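Local coordinates for protein aminotransferase class-III (Sphaerobacter thermophilus DSM 20745, PDB 6K8H) that belongs to the class-III aminotransferases, proteins of the PLP-dependent aminotransferase clan, and is also named an omega-transaminase, at residues 159-171 against 178-191. Residues are numbered along the deposited sequence; the frame is centred on the assembly and turned at random.
Sequences DFAEVSTQSSGKP and VATPYTGGTPQAVL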
ATOM      1  N   ASP B 159      -8.739   2.996  -8.223  1.00  7.88           N
ATOM      2  CA  ASP B 159      -9.623   3.621  -9.220  1.00 12.06           C
ATOM      3  C   ASP B 159     -11.082   3.168  -9.118  1.00  9.86           C
ATOM      4  O   ASP B 159     -12.007   3.989  -9.027  1.00 12.51           O
ATOM      5  CB  ASP B 159      -9.125   3.303 -10.638  1.00 11.39           C
ATOM      6  CG  ASP B 159      -7.759   3.887 -10.938  1.00 15.58           C
ATOM      7  OD1 ASP B 159      -6.834   3.652 -10.142  1.00 15.57           O
ATOM      8  OD2 ASP B 159      -7.601   4.548 -11.992  1.00 18.04           O
ATOM      9  N   PHE B 160     -11.305   1.856  -9.166  1.00  8.45           N
ATOM     10  CA  PHE B 160     -12.666   1.335  -9.215  1.00 10.57           C
ATOM     11  C   PHE B 160     -13.389   1.513  -7.882  1.00  9.38           C
ATOM     12  O   PHE B 160     -14.602   1.757  -7.869  1.00 12.09           O
ATOM     13  CB  PHE B 160     -12.627  -0.139  -9.646  1.00  9.01           C
ATOM     14  CG  PHE B 160     -12.004  -0.343 -10.998  1.00 10.53           C
ATOM     15  CD1 PHE B 160     -12.739  -0.134 -12.153  1.00 12.16           C
ATOM     16  CD2 PHE B 160     -10.677  -0.708 -11.116  1.00 13.45           C
ATOM     17  CE1 PHE B 160     -12.163  -0.303 -13.401  1.00 11.31           C
ATOM     18  CE2 PHE B 160     -10.096  -0.877 -12.358  1.00 15.48           C
ATOM     19  CZ  PHE B 160     -10.849  -0.678 -13.503  1.00 12.29           C
ATOM     20  N   ALA B 161     -12.663   1.428  -6.760  1.00 10.38           N
ATOM     21  CA  ALA B 161     -13.281   1.541  -5.443  1.00  8.02           C
ATOM     22  C   ALA B 161     -13.642   2.975  -5.075  1.00 11.75           C
ATOM     23  O   ALA B 161     -14.498   3.186  -4.209  1.00 10.04           O
ATOM     24  CB  ALA B 161     -12.348   0.956  -4.382  1.00  8.60           C
ATOM     25  N   GLU B 162     -13.034   3.967  -5.720  1.00 10.27           N
ATOM     26  CA  GLU B 162     -13.262   5.345  -5.325  1.00  9.57           C
ATOM     27  C   GLU B 162     -14.327   6.057  -6.163  1.00 10.67           C
ATOM     28  O   GLU B 162     -14.677   7.202  -5.835  1.00  9.81           O
ATOM     29  CB  GLU B 162     -11.940   6.120  -5.368  1.00 11.30           C
ATOM     30  CG  GLU B 162     -11.424   6.357  -6.757  1.00 12.34           C
ATOM     31  CD  GLU B 162     -10.163   7.191  -6.783  1.00 14.18           C
ATOM     32  OE1 GLU B 162      -9.624   7.500  -5.699  1.00 13.90           O
ATOM     33  OE2 GLU B 162      -9.702   7.530  -7.891  1.00 12.32           O
ATOM     34  N   VAL B 163     -14.886   5.407  -7.193  1.00  7.37           N
ATOM     35  CA  VAL B 163     -15.939   6.043  -7.988  1.00  9.49           C
ATOM     36  C   VAL B 163     -17.085   6.459  -7.071  1.00  7.96           C
ATOM     37  O   VAL B 163     -17.509   5.691  -6.203  1.00  8.17           O
ATOM     38  CB  VAL B 163     -16.421   5.093  -9.100  1.00  8.27           C
ATOM     39  CG1 VAL B 163     -17.770   5.555  -9.659  1.00 11.75           C
ATOM     40  CG2 VAL B 163     -15.400   5.007 -10.219  1.00  7.84           C
ATOM     41  N   SER B 164     -17.554   7.703  -7.220  1.00  9.28           N
ATOM     42  CA  SER B 164     -18.663   8.238  -6.424  1.00  9.76           C
ATOM     43  C   SER B 164     -18.343   8.293  -4.927  1.00 10.92           C
ATOM     44  O   SER B 164     -19.250   8.205  -4.095  1.00 12.12           O
ATOM     45  CB  SER B 164     -19.969   7.466  -6.663  1.00  9.93           C
ATOM     46  OG  SER B 164     -20.438   7.652  -7.985  1.00  8.36           O
ATOM     47  N   THR B 165     -17.065   8.435  -4.551  1.00  9.65           N
ATOM     48  CA  THR B 165     -16.755   8.648  -3.135  1.00 10.77           C
ATOM     49  C   THR B 165     -17.467   9.896  -2.616  1.00  8.97           C
ATOM     50  O   THR B 165     -17.973   9.915  -1.488  1.00  8.69           O
ATOM     51  CB  THR B 165     -15.248   8.779  -2.918  1.00 10.56           C
ATOM     52  OG1 THR B 165     -14.599   7.544  -3.227  1.00  8.26           O
ATOM     53  CG2 THR B 165     -14.959   9.145  -1.462  1.00 10.88           C
ATOM     54  N   GLN B 166     -17.527  10.934  -3.434  1.00  9.83           N
ATOM     55  CA  GLN B 166     -18.400  12.074  -3.200  1.00 14.26           C
ATOM     56  C   GLN B 166     -19.572  11.957  -4.167  1.00 14.52           C
ATOM     57  O   GLN B 166     -19.378  11.983  -5.388  1.00 17.46           O
ATOM     58  CB  GLN B 166     -17.646  13.394  -3.387  1.00 18.18           C
ATOM     59  CG  GLN B 166     -18.550  14.559  -3.701  1.00 26.31           C
ATOM     60  CD  GLN B 166     -17.970  15.880  -3.273  1.00 39.19           C
ATOM     61  OE1 GLN B 166     -16.939  15.929  -2.596  1.00 49.41           O
ATOM     62  NE2 GLN B 166     -18.629  16.970  -3.667  1.00 34.89           N
ATOM     63  N   SER B 167     -20.772  11.790  -3.624  1.00  9.96           N
ATOM     64  CA  SER B 167     -21.970  11.711  -4.450  1.00 13.19           C
ATOM     65  C   SER B 167     -22.122  12.982  -5.291  1.00 13.31           C
ATOM     66  O   SER B 167     -21.774  14.086  -4.859  1.00 13.61           O
ATOM     67  CB  SER B 167     -23.207  11.495  -3.576  1.00 15.43           C
ATOM     68  OG  SER B 167     -24.359  11.313  -4.377  1.00 13.17           O
ATOM     69  N   SER B 168     -22.630  12.807  -6.520  1.00 11.98           N
ATOM     70  CA  SER B 168     -23.105  13.949  -7.299  1.00 17.13           C
ATOM     71  C   SER B 168     -24.135  14.782  -6.549  1.00 19.15           C
ATOM     72  O   SER B 168     -24.259  15.984  -6.804  1.00 20.42           O
ATOM     73  CB  SER B 168     -23.659  13.471  -8.643  1.00 17.61           C
ATOM     74  OG  SER B 168     -24.985  12.991  -8.513  1.00 15.63           O
ATOM     75  N   GLY B 169     -24.887  14.176  -5.634  1.00 19.27           N
ATOM     76  CA  GLY B 169     -25.947  14.871  -4.911  1.00 19.56           C
ATOM     77  C   GLY B 169     -27.349  14.549  -5.384  1.00 21.29           C
ATOM     78  O   GLY B 169     -28.282  14.635  -4.589  1.00 26.87           O
ATOM     79  N   LYS B 170     -27.531  14.314  -6.682  1.00 18.03           N
ATOM     80  CA  LYS B 170     -28.840  14.084  -7.271  1.00 19.83           C
ATOM     81  C   LYS B 170     -28.770  12.832  -8.135  1.00 16.38           C
ATOM     82  O   LYS B 170     -27.720  12.533  -8.711  1.00 20.32           O
ATOM     83  CB  LYS B 170     -29.302  15.294  -8.099  1.00 20.16           C
ATOM     84  CG  LYS B 170     -28.349  15.684  -9.203  1.00 24.71           C
ATOM     85  CD  LYS B 170     -28.913  16.789 -10.088  1.00 35.79           C
ATOM     86  CE  LYS B 170     -27.913  17.145 -11.189  1.00 41.44           C
ATOM     87  NZ  LYS B 170     -28.346  18.289 -12.048  1.00 49.58           N
ATOM     88  N   PRO B 171     -29.852  12.067  -8.224  1.00 18.95           N
ATOM     89  CA  PRO B 171     -29.832  10.872  -9.073  1.00 14.47           C
ATOM     90  C   PRO B 171     -29.863  11.224 -10.551  1.00 21.62           C
ATOM     91  O   PRO B 171     -30.156  12.351 -10.956  1.00 15.39           O
ATOM     92  CB  PRO B 171     -31.097  10.121  -8.663  1.00 17.36           C
ATOM     93  CG  PRO B 171     -32.002  11.184  -8.134  1.00 17.64           C
ATOM     94  CD  PRO B 171     -31.124  12.220  -7.496  1.00 15.07           C
ATOM     95  N   VAL B 178     -25.510   8.393  -9.501  1.00 13.06           N
ATOM     96  CA  VAL B 178     -24.648   8.658 -10.653  1.00 16.84           C
ATOM     97  C   VAL B 178     -23.231   8.185 -10.350  1.00 16.98           C
ATOM     98  O   VAL B 178     -22.716   8.409  -9.245  1.00 14.26           O
ATOM     99  CB  VAL B 178     -24.642  10.164 -11.004  1.00 12.44           C
ATOM    100  CG1 VAL B 178     -23.577  10.481 -12.063  1.00 14.47           C
ATOM    101  CG2 VAL B 178     -26.012  10.624 -11.476  1.00 14.71           C
ATOM    102  N   ALA B 179     -22.594   7.584 -11.357  1.00 13.52           N
ATOM    103  CA  ALA B 179     -21.183   7.178 -11.218  1.00 14.14           C
ATOM    104  C   ALA B 179     -20.396   8.458 -11.497  1.00 14.43           C
ATOM    105  O   ALA B 179     -20.354   8.887 -12.651  1.00 14.67           O
ATOM    106  CB  ALA B 179     -20.851   6.097 -12.212  1.00 13.45           C
ATOM    107  N   THR B 180     -19.803   9.034 -10.457  1.00 10.62           N
ATOM    108  CA  THR B 180     -19.138  10.349 -10.593  1.00 14.30           C
ATOM    109  C   THR B 180     -17.643  10.218 -10.314  1.00 15.04           C
ATOM    110  O   THR B 180     -17.259   9.455  -9.412  1.00 11.54           O
ATOM    111  CB  THR B 180     -19.768  11.382  -9.652  1.00 15.44           C
ATOM    112  OG1 THR B 180     -21.172  11.145  -9.572  1.00 26.00           O
ATOM    113  CG2 THR B 180     -19.540  12.801 -10.114  1.00 13.09           C
ATOM    114  N   PRO B 181     -16.791  10.970 -11.026  1.00 10.45           N
ATOM    115  CA  PRO B 181     -15.345  10.873 -10.801  1.00 13.84           C
ATOM    116  C   PRO B 181     -14.944  11.468  -9.462  1.00 14.01           C
ATOM    117  O   PRO B 181     -15.411  12.538  -9.064  1.00 14.32           O
ATOM    118  CB  PRO B 181     -14.750  11.681 -11.957  1.00 12.65           C
ATOM    119  CG  PRO B 181     -15.804  12.652 -12.311  1.00 16.72           C
ATOM    120  CD  PRO B 181     -17.126  11.972 -12.051  1.00 17.05           C
ATOM    121  N   TYR B 182     -14.027  10.785  -8.793  1.00  8.80           N
ATOM    122  CA  TYR B 182     -13.412  11.309  -7.581  1.00 12.70           C
ATOM    123  C   TYR B 182     -12.030  11.889  -7.842  1.00 12.33           C
ATOM    124  O   TYR B 182     -11.577  12.747  -7.079  1.00 13.22           O
ATOM    125  CB  TYR B 182     -13.320  10.194  -6.520  1.00 11.32           C
ATOM    126  CG  TYR B 182     -12.828  10.647  -5.159  1.00 12.11           C
ATOM    127  CD1 TYR B 182     -13.478  11.663  -4.466  1.00 11.79           C
ATOM    128  CD2 TYR B 182     -11.727  10.043  -4.562  1.00 12.24           C
ATOM    129  CE1 TYR B 182     -13.033  12.080  -3.226  1.00 17.14           C
ATOM    130  CE2 TYR B 182     -11.274  10.455  -3.330  1.00 16.18           C
ATOM    131  CZ  TYR B 182     -11.934  11.476  -2.666  1.00 14.75           C
ATOM    132  OH  TYR B 182     -11.490  11.892  -1.439  1.00 19.71           O
ATOM    133  N   THR B 183     -11.358  11.453  -8.905  1.00 13.24           N
ATOM    134  CA  THR B 183     -10.043  11.955  -9.274  1.00 10.95           C
ATOM    135  C   THR B 183     -10.115  12.522 -10.691  1.00 14.92           C
ATOM    136  O   THR B 183     -10.970  12.132 -11.493  1.00 11.98           O
ATOM    137  CB  THR B 183      -8.985  10.840  -9.161  1.00 11.10           C
ATOM    138  OG1 THR B 183      -7.665  11.373  -9.364  1.00 13.04           O
ATOM    139  CG2 THR B 183      -9.255   9.740 -10.179  1.00  9.58           C
ATOM    140  N   GLY B 184      -9.233  13.471 -10.991  1.00 13.93           N
ATOM    141  CA  GLY B 184      -9.262  14.103 -12.301  1.00 13.59           C
ATOM    142  C   GLY B 184      -8.840  13.141 -13.403  1.00 13.03           C
ATOM    143  O   GLY B 184      -7.972  12.287 -13.219  1.00 11.57           O
ATOM    144  N   GLY B 185      -9.474  13.287 -14.568  1.00 12.17           N
ATOM    145  CA  GLY B 185      -9.135  12.458 -15.706  1.00 12.30           C
ATOM    146  C   GLY B 185      -9.595  11.021 -15.622  1.00 13.66           C
ATOM    147  O   GLY B 185      -9.045  10.178 -16.331  1.00 10.21           O
ATOM    148  N   THR B 186     -10.587  10.712 -14.781  1.00  9.73           N
ATOM    149  CA  THR B 186     -11.069   9.335 -14.668  1.00 11.06           C
ATOM    150  C   THR B 186     -11.553   8.835 -16.025  1.00 13.19           C
ATOM    151  O   THR B 186     -12.416   9.478 -16.644  1.00 15.92           O
ATOM    152  CB  THR B 186     -12.214   9.226 -13.656  1.00 10.41           C
ATOM    153  OG1 THR B 186     -11.737   9.543 -12.344  1.00 12.27           O
ATOM    154  CG2 THR B 186     -12.802   7.803 -13.667  1.00 11.31           C
ATOM    155  N   PRO B 187     -11.044   7.703 -16.512  1.00  9.85           N
ATOM    156  CA  PRO B 187     -11.504   7.178 -17.800  1.00 10.03           C
ATOM    157  C   PRO B 187     -12.988   6.847 -17.762  1.00 13.00           C
ATOM    158  O   PRO B 187     -13.510   6.354 -16.758  1.00 10.68           O
ATOM    159  CB  PRO B 187     -10.655   5.916 -17.998  1.00  9.42           C
ATOM    160  CG  PRO B 187      -9.448   6.113 -17.135  1.00 13.60           C
ATOM    161  CD  PRO B 187      -9.942   6.905 -15.942  1.00  9.67           C
ATOM    162  N   GLN B 188     -13.673   7.127 -18.874  1.00  9.68           N
ATOM    163  CA  GLN B 188     -15.076   6.746 -18.966  1.00 15.18           C
ATOM    164  C   GLN B 188     -15.266   5.256 -18.719  1.00 14.64           C
ATOM    165  O   GLN B 188     -16.258   4.864 -18.104  1.00 15.45           O
ATOM    166  CB  GLN B 188     -15.648   7.136 -20.332  1.00 19.21           C
ATOM    167  CG  GLN B 188     -17.171   7.009 -20.442  1.00 15.42           C
ATOM    168  CD  GLN B 188     -17.924   7.954 -19.514  1.00 20.38           C
ATOM    169  OE1 GLN B 188     -17.583   9.125 -19.401  1.00 20.50           O
ATOM    170  NE2 GLN B 188     -18.965   7.442 -18.854  1.00 21.42           N
ATOM    171  N   ALA B 189     -14.311   4.419 -19.144  1.00 12.50           N
ATOM    172  CA  ALA B 189     -14.444   2.970 -18.977  1.00 13.07           C
ATOM    173  C   ALA B 189     -14.382   2.552 -17.510  1.00 12.22           C
ATOM    174  O   ALA B 189     -15.002   1.550 -17.114  1.00 13.00           O
ATOM    175  CB  ALA B 189     -13.371   2.247 -19.795  1.00 11.87           C
ATOM    176  N   VAL B 190     -13.660   3.312 -16.681  1.00  9.82           N
ATOM    177  CA  VAL B 190     -13.692   3.062 -15.241  1.00 10.26           C
ATOM    178  C   VAL B 190     -15.059   3.419 -14.660  1.00 11.69           C
ATOM    179  O   VAL B 190     -15.641   2.648 -13.887  1.00 14.17           O
ATOM    180  CB  VAL B 190     -12.550   3.811 -14.536  1.00  8.64           C
ATOM    181  CG1 VAL B 190     -12.726   3.754 -13.029  1.00  9.44           C
ATOM    182  CG2 VAL B 190     -11.224   3.191 -14.937  1.00 12.48           C
ATOM    183  N   LEU B 191     -15.574   4.601 -14.996  1.00 12.51           N
ATOM    184  CA  LEU B 191     -16.912   4.992 -14.545  1.00 13.27           C
ATOM    185  C   LEU B 191     -17.973   3.979 -14.979  1.00 13.72           C
ATOM    186  O   LEU B 191     -18.851   3.593 -14.192  1.00 14.28           O
ATOM    187  CB  LEU B 191     -17.257   6.383 -15.083  1.00 12.05           C
ATOM    188  CG  LEU B 191     -16.479   7.590 -14.552  1.00 12.76           C
ATOM    189  CD1 LEU B 191     -16.992   8.844 -15.230  1.00 18.21           C
ATOM    190  CD2 LEU B 191     -16.577   7.698 -13.030  1.00 16.21           C
TER
HETATM  191  O   HOH W   1      -9.596   6.840 -12.402  1.00  9.91           O
HETATM  192  O   HOH W   2     -16.695  11.180  -6.376  1.00  9.84           O
HETATM  193  O   HOH W   3     -23.359  10.068  -7.064  1.00 12.07           O
HETATM  194  O   HOH W   4     -26.106  10.579  -7.346  1.00 15.26           O
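Y182 lays one face of its ring against T165: CB of T165 stands 3.8 Å from the ring centroid of Y182 and 14° off the normal, a CH-pi contact, while CG2 of T165 lies against CE1 and CZ of Y182. Y182 reaches this place with CG anti to its backbone N (chi1 -174°). At the ring edge sits the carboxylate of E162, OE1 being 3.5 Å from CD2 of Y182 and the two planes 77° apart; its other oxygen, OE2, meets CG2 of T183 and forms a salt bridge to K136 of the second subunit. T165 is itself fixed by E162 O, which accepts from both N and OG1 of T165 on the same face of its plane, within the type II beta turn from E162 to T165. These segments belong to the large domain of the fold type I, PLP-dependent aminotransferase architecture: V163 and S164 also touch the edge strand 194-197 of its seven-stranded mixed sheet, and the side chain of T165 is about 10 Å from a bound PLR. V190, at the start of helix 188-192, fills the hydrophobic end, with CG2 3.9 Å from CE1 of F160, the side chains crossing nearly at right angles, and CG1 4.1 Å from CG2 of V163. S164 ties the loop to 178-180 with two bonds. Its N donates to T180 O (2.8 Å), and its OG donates to V178 O in the carbonyl plane, on a lone pair, at 2.7 Å.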